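Local structure of specific mitochondrial acyl carrier protein (Toxoplasma, 3CE7) at residues 36-39 with 40-44; 73-76 with 77-81; 84-87 with 88-91. The protein probably carries growing acyl chains on a phosphopantetheine arm during fatty acid synthesis in the mitochondrion. All blocks are in the same frame, centred on the assembly; numbering follows the deposited sequence.

Interaction 1: 36-39 with 40-44; sequences EKVT and PSSKL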
# COMPACT_ATOMS: atom_id res chain seq x y z
N GLU A 36 5.22 1.14 15.76
CA GLU A 36 5.31 -0.01 14.86
C GLU A 36 6.15 0.37 13.65
O GLU A 36 5.98 1.46 13.10
CB GLU A 36 3.92 -0.47 14.42
CG GLU A 36 3.88 -1.78 13.66
CD GLU A 36 3.96 -3.01 14.55
OE1 GLU A 36 3.97 -2.88 15.80
OE2 GLU A 36 4.00 -4.12 13.98
N LYS A 37 7.04 -0.52 13.24
CA LYS A 37 7.94 -0.24 12.12
C LYS A 37 7.50 -0.95 10.85
O LYS A 37 7.25 -2.16 10.85
CB LYS A 37 9.38 -0.62 12.49
CG LYS A 37 10.00 0.36 13.51
CD LYS A 37 11.34 -0.13 14.06
CE LYS A 37 11.17 -1.25 15.07
NZ LYS A 37 12.48 -1.72 15.64
N VAL A 38 7.43 -0.19 9.76
CA VAL A 38 7.07 -0.77 8.47
C VAL A 38 8.07 -0.34 7.39
O VAL A 38 8.44 0.83 7.32
CB VAL A 38 5.61 -0.40 8.07
CG1 VAL A 38 5.43 1.12 7.97
CG2 VAL A 38 5.21 -1.07 6.76
N THR A 39 8.52 -1.30 6.59
CA THR A 39 9.37 -1.02 5.44
C THR A 39 8.69 -1.54 4.17
O THR A 39 7.69 -2.27 4.26
CB THR A 39 10.73 -1.72 5.55
OG1 THR A 39 10.55 -3.12 5.31
CG2 THR A 39 11.37 -1.48 6.92
N PRO A 40 9.21 -1.17 2.98
CA PRO A 40 8.52 -1.66 1.77
C PRO A 40 8.50 -3.19 1.64
O PRO A 40 7.61 -3.73 0.98
CB PRO A 40 9.33 -1.04 0.63
CG PRO A 40 10.01 0.15 1.26
CD PRO A 40 10.35 -0.30 2.65
N SER A 41 9.44 -3.89 2.28
CA SER A 41 9.47 -5.35 2.17
C SER A 41 8.77 -6.07 3.34
O SER A 41 8.67 -7.31 3.33
CB SER A 41 10.90 -5.84 2.02
OG SER A 41 11.65 -5.50 3.17
N SER A 42 8.28 -5.31 4.32
CA SER A 42 7.57 -5.90 5.46
C SER A 42 6.34 -6.67 4.98
O SER A 42 5.61 -6.20 4.11
CB SER A 42 7.12 -4.82 6.46
OG SER A 42 8.20 -4.09 7.00
N LYS A 43 6.11 -7.87 5.52
CA LYS A 43 4.86 -8.56 5.27
C LYS A 43 3.74 -7.86 6.03
O LYS A 43 3.79 -7.77 7.26
CB LYS A 43 4.97 -10.04 5.67
CG LYS A 43 5.87 -10.86 4.73
CD LYS A 43 5.11 -11.31 3.49
CE LYS A 43 6.04 -11.96 2.46
NZ LYS A 43 6.73 -10.96 1.60
N LEU A 44 2.77 -7.32 5.31
CA LEU A 44 1.70 -6.54 5.93
C LEU A 44 1.04 -7.29 7.09
O LEU A 44 0.79 -6.69 8.14
CB LEU A 44 0.63 -6.16 4.90
CG LEU A 44 1.06 -5.17 3.81
CD1 LEU A 44 -0.01 -5.11 2.72
CD2 LEU A 44 1.32 -3.80 4.39
O HOH W 1 5.28 -3.64 3.45
O HOH W 2 12.02 -4.98 6.29

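Interaction 2: 73-76 with 77-81; sequences VTVP and DEVAD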
# COMPACT_ATOMS: atom_id res chain seq x y z
N VAL A 73 -5.76 5.04 -9.66
CA VAL A 73 -5.56 3.75 -10.32
C VAL A 73 -6.69 2.83 -9.89
O VAL A 73 -7.33 3.07 -8.87
CB VAL A 73 -4.19 3.11 -9.98
CG1 VAL A 73 -3.05 3.98 -10.49
CG2 VAL A 73 -4.05 2.84 -8.48
N THR A 74 -6.94 1.80 -10.70
CA THR A 74 -7.91 0.75 -10.37
C THR A 74 -7.14 -0.53 -10.07
O THR A 74 -6.38 -1.01 -10.91
CB THR A 74 -8.90 0.49 -11.52
OG1 THR A 74 -9.62 1.70 -11.80
CG2 THR A 74 -9.88 -0.61 -11.15
N VAL A 75 -7.36 -1.06 -8.87
CA VAL A 75 -6.76 -2.32 -8.47
C VAL A 75 -7.83 -3.40 -8.55
O VAL A 75 -8.77 -3.39 -7.75
CB VAL A 75 -6.17 -2.25 -7.04
CG1 VAL A 75 -5.47 -3.56 -6.68
CG2 VAL A 75 -5.21 -1.06 -6.92
N PRO A 76 -7.71 -4.32 -9.52
CA PRO A 76 -8.63 -5.47 -9.58
C PRO A 76 -8.55 -6.35 -8.33
O PRO A 76 -7.50 -6.43 -7.69
CB PRO A 76 -8.13 -6.26 -10.80
CG PRO A 76 -7.31 -5.29 -11.59
CD PRO A 76 -6.73 -4.33 -10.62
N ASP A 77 -9.66 -7.01 -8.00
CA ASP A 77 -9.71 -7.85 -6.80
C ASP A 77 -8.61 -8.91 -6.80
O ASP A 77 -8.01 -9.20 -5.76
CB ASP A 77 -11.08 -8.52 -6.67
CG ASP A 77 -12.18 -7.55 -6.25
OD1 ASP A 77 -11.88 -6.44 -5.75
OD2 ASP A 77 -13.37 -7.90 -6.42
N GLU A 78 -8.35 -9.48 -7.98
CA GLU A 78 -7.34 -10.53 -8.16
C GLU A 78 -5.95 -10.05 -7.76
O GLU A 78 -5.15 -10.80 -7.20
CB GLU A 78 -7.31 -11.01 -9.62
CG GLU A 78 -8.69 -11.25 -10.26
CD GLU A 78 -9.31 -9.97 -10.81
OE1 GLU A 78 -8.97 -9.58 -11.96
OE2 GLU A 78 -10.14 -9.36 -10.11
N VAL A 79 -5.67 -8.78 -8.05
CA VAL A 79 -4.40 -8.16 -7.67
C VAL A 79 -4.39 -7.87 -6.16
O VAL A 79 -3.47 -8.28 -5.45
CB VAL A 79 -4.14 -6.87 -8.49
CG1 VAL A 79 -2.95 -6.11 -7.94
CG2 VAL A 79 -3.93 -7.19 -9.95
N ALA A 80 -5.42 -7.16 -5.69
CA ALA A 80 -5.52 -6.79 -4.27
C ALA A 80 -5.44 -8.01 -3.35
O ALA A 80 -4.79 -7.97 -2.31
CB ALA A 80 -6.80 -6.00 -4.03
N ASP A 81 -6.09 -9.10 -3.75
CA ASP A 81 -6.12 -10.32 -2.95
C ASP A 81 -4.75 -10.97 -2.83
O ASP A 81 -4.54 -11.81 -1.95
CB ASP A 81 -7.12 -11.32 -3.51
CG ASP A 81 -8.55 -10.84 -3.37
OD1 ASP A 81 -8.82 -9.93 -2.55
OD2 ASP A 81 -9.42 -11.38 -4.08
O HOH W 3 -9.76 -4.34 -5.42

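Interaction 3: 84-87 with 88-91; sequences QTLQ and EIAD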
# COMPACT_ATOMS: atom_id res chain seq x y z
N GLN A 84 1.05 -8.61 -0.61
CA GLN A 84 1.62 -8.97 0.69
C GLN A 84 2.51 -7.88 1.30
O GLN A 84 2.71 -7.86 2.52
CB GLN A 84 2.39 -10.28 0.61
CG GLN A 84 1.53 -11.48 0.30
CD GLN A 84 2.36 -12.74 0.22
OE1 GLN A 84 2.98 -13.03 -0.80
NE2 GLN A 84 2.39 -13.49 1.32
N THR A 85 3.04 -7.00 0.45
CA THR A 85 3.95 -5.93 0.91
C THR A 85 3.62 -4.59 0.28
O THR A 85 2.96 -4.52 -0.78
CB THR A 85 5.43 -6.23 0.57
OG1 THR A 85 5.64 -6.08 -0.85
CG2 THR A 85 5.85 -7.63 1.04
N LEU A 86 4.08 -3.51 0.92
CA LEU A 86 3.89 -2.18 0.35
C LEU A 86 4.67 -1.98 -0.95
O LEU A 86 4.23 -1.24 -1.82
CB LEU A 86 4.31 -1.09 1.33
CG LEU A 86 3.49 -1.01 2.62
CD1 LEU A 86 4.14 0.02 3.48
CD2 LEU A 86 2.01 -0.67 2.32
N GLN A 87 5.84 -2.62 -1.07
CA GLN A 87 6.59 -2.49 -2.31
C GLN A 87 5.76 -2.96 -3.50
O GLN A 87 5.79 -2.35 -4.57
CB GLN A 87 7.91 -3.26 -2.28
CG GLN A 87 8.79 -2.94 -3.46
CD GLN A 87 9.27 -1.51 -3.42
OE1 GLN A 87 10.12 -1.16 -2.58
NE2 GLN A 87 8.72 -0.66 -4.29
N GLU A 88 5.01 -4.05 -3.31
CA GLU A 88 4.16 -4.57 -4.39
C GLU A 88 3.08 -3.55 -4.78
O GLU A 88 2.77 -3.39 -5.96
CB GLU A 88 3.50 -5.87 -3.94
CG GLU A 88 4.49 -7.03 -3.85
CD GLU A 88 3.90 -8.25 -3.17
OE1 GLU A 88 2.88 -8.09 -2.47
OE2 GLU A 88 4.44 -9.37 -3.33
N ILE A 89 2.51 -2.89 -3.77
CA ILE A 89 1.47 -1.91 -4.02
C ILE A 89 2.04 -0.72 -4.79
O ILE A 89 1.47 -0.29 -5.81
CB ILE A 89 0.76 -1.48 -2.73
CG1 ILE A 89 0.17 -2.71 -2.04
CG2 ILE A 89 -0.37 -0.47 -3.07
CD1 ILE A 89 -0.58 -2.43 -0.74
N ALA A 90 3.17 -0.19 -4.30
CA ALA A 90 3.86 0.92 -4.98
C ALA A 90 4.20 0.54 -6.42
O ALA A 90 3.97 1.32 -7.35
CB ALA A 90 5.11 1.32 -4.22
N ASP A 91 4.73 -0.66 -6.61
CA ASP A 91 5.06 -1.14 -7.95
C ASP A 91 3.82 -1.16 -8.86
O ASP A 91 3.91 -0.80 -10.04
CB ASP A 91 5.67 -2.54 -7.89
CG ASP A 91 7.09 -2.57 -7.31
OD1 ASP A 91 7.71 -1.51 -7.08
OD2 ASP A 91 7.59 -3.68 -7.06

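Interaction 1: 36-39 with 40-44
Thr39 and Ser42 face each other across a type I beta turn, with Pro40 and Ser41 at its two corners, in the long loop joining helices 17-29 and 57-71 of the acyl carrier four-helix fold. Two bonds running in opposite senses tie the ends of the turn together. Ser42 N donates to Thr39 O over 3.1 Å, reaching the oxygen from well above the carbonyl plane, 65° out of it. In return Ser42 OG accepts a hydrogen bond from Thr39 N at 2.8 Å and nearly straight, 166°. That second bond depends on the serine rotamer: with chi1 at -60°, OG is anti to its own carbonyl carbon and swings back over the residue that opens the turn. Thr39 OG1 leans into the same space, 3.1 Å from Ser42 OG, and accepts a weak bond from Ser41 N at 3.3 Å. Pro40 holds the first corner, its side chain touching Thr21 of helix 17-29 and Gln87 of helix 86-98. Beside these polar groups, Val38 CG2 lies 4.2 Å from Ser42 CB, and its side chain also packs on Leu86 and Cys28. Solvent extends the network on the exposed flank, where a water sits 2.6 Å from Thr39 OG1 and 3.2 Å from Ser41 OG, hydrogen-bonded to both hydroxyls.

Interaction 2: 73-76 with 77-81
Pro76 meets Val79 and Ala80 at the start of helix 77-80, the short helix that acyl carrier proteins insert between the last two long helices of their bundle. Pro76 is at the N-cap position, and its carbonyl opens the helical hydrogen bonding. Pro76 O accepts a hydrogen bond from Ala80 N at 3.0 Å, almost linear (174°), the donor lying nearly along the C=O axis, and Val79 N adds a weak bond to the same oxygen. This is the first full turn of the helix, and the next carbonyl continues it, with Asp77 O accepting from Asp81 N. On the apolar side Val75 CG1 makes the contacts. Turned anti to its own backbone N (chi1 -177°), it reaches forward to the helix and lies 3.8 Å from Val79 CG1 and 3.8 Å from Ala80 CB, the two valine side chains crossing at about a right angle. The side chains of Pro76 and Val79 lie side by side, pointing the same way, with Val79 CG2 4.1 Å from Pro76 CD. Glu78 comes at the ring from another direction: its chain bends at chi2 (84°), which folds the carboxylate back and places OE1 3.6 Å from Pro76 CB. Further out, Val75 N donates to Glu68 OE2 of helix 57-71, tying the chain just before the short helix to that long one. Val64 from helix 57-71 packs on both Val75 and Ala80, while Phe92 of helix 86-98 touches Val75 and Pro76. One water bridges Val75 O (2.7 Å) and Asp77 OD1 (3.0 Å), donating to both.

Interaction 3: 84-87 with 88-91
The carboxylate of Glu88 presents OE1 to the backbone of Gln84 and Thr85, while the neighbouring Gln87 turns its amide to the carboxylate of Asp91, four residues on in helix 86-98. Glu88 OE1 is gripped twice. Gln84 N approaches Glu88 OE1 almost in line with the C-O bond, at 2.7 Å. Thr85 N comes to Glu88 OE1 from above the carboxylate plane, at 3.1 Å. The amide and carboxylate of Gln87 and Asp91 are turned only 27° apart, yet Gln87 NE2 reaches Asp91 OD1 from above the plane of the acid, at 3.1 Å. A bend at chi2 of Gln87 brings the amide round to that position, and Thr21 OG1 of helix 17-29 gives NE2 a second partner. Thr85 is the N-cap. Its OG1 sits between its own N and carbonyl carbon (chi1 72°), which aims it at Glu88 N, 3.3 Å away, and the side chains of Thr85 and Glu88 cross at about a right angle. Because Thr85 N in turn donates to Glu88 OE1, the pair forms a capping box. Regular helical bonds follow, Ala90 N to Leu86 O and Asp91 N to Gln87 O, both 2.9 Å. On the buried side Leu86 CD2 is 4.4 Å from Ile89 CD1, and both side chains pack on Phe63 of helix 57-71. The reciprocal bonds thus satisfy amide groups at and just before the helix start, and the negative charge of Glu88, placed beside that N-terminus, would probably be stabilised by the helix dipole.

The three contacts come in series along one chain. Interactions 1 and 3 touch, their centres 10 Å apart, and two probable backbone hydrogen bonds join them: Leu44 N to Gln84 O at 2.8 Å and Gln87 N to Pro40 O at 2.9 Å. The turn at 39-42 is thereby laid against the capped start of helix 86-98, with Thr85 CG2 packed 3.4 Å from Ser42 O. Interaction 2 stands on the other side of the chain's centre, about 20 Å from interaction 1 between centres. It lies 12 Å from interaction 3, likewise between centres, and reaches it through the sequence, the short helix 77-80 leading into the final long helix.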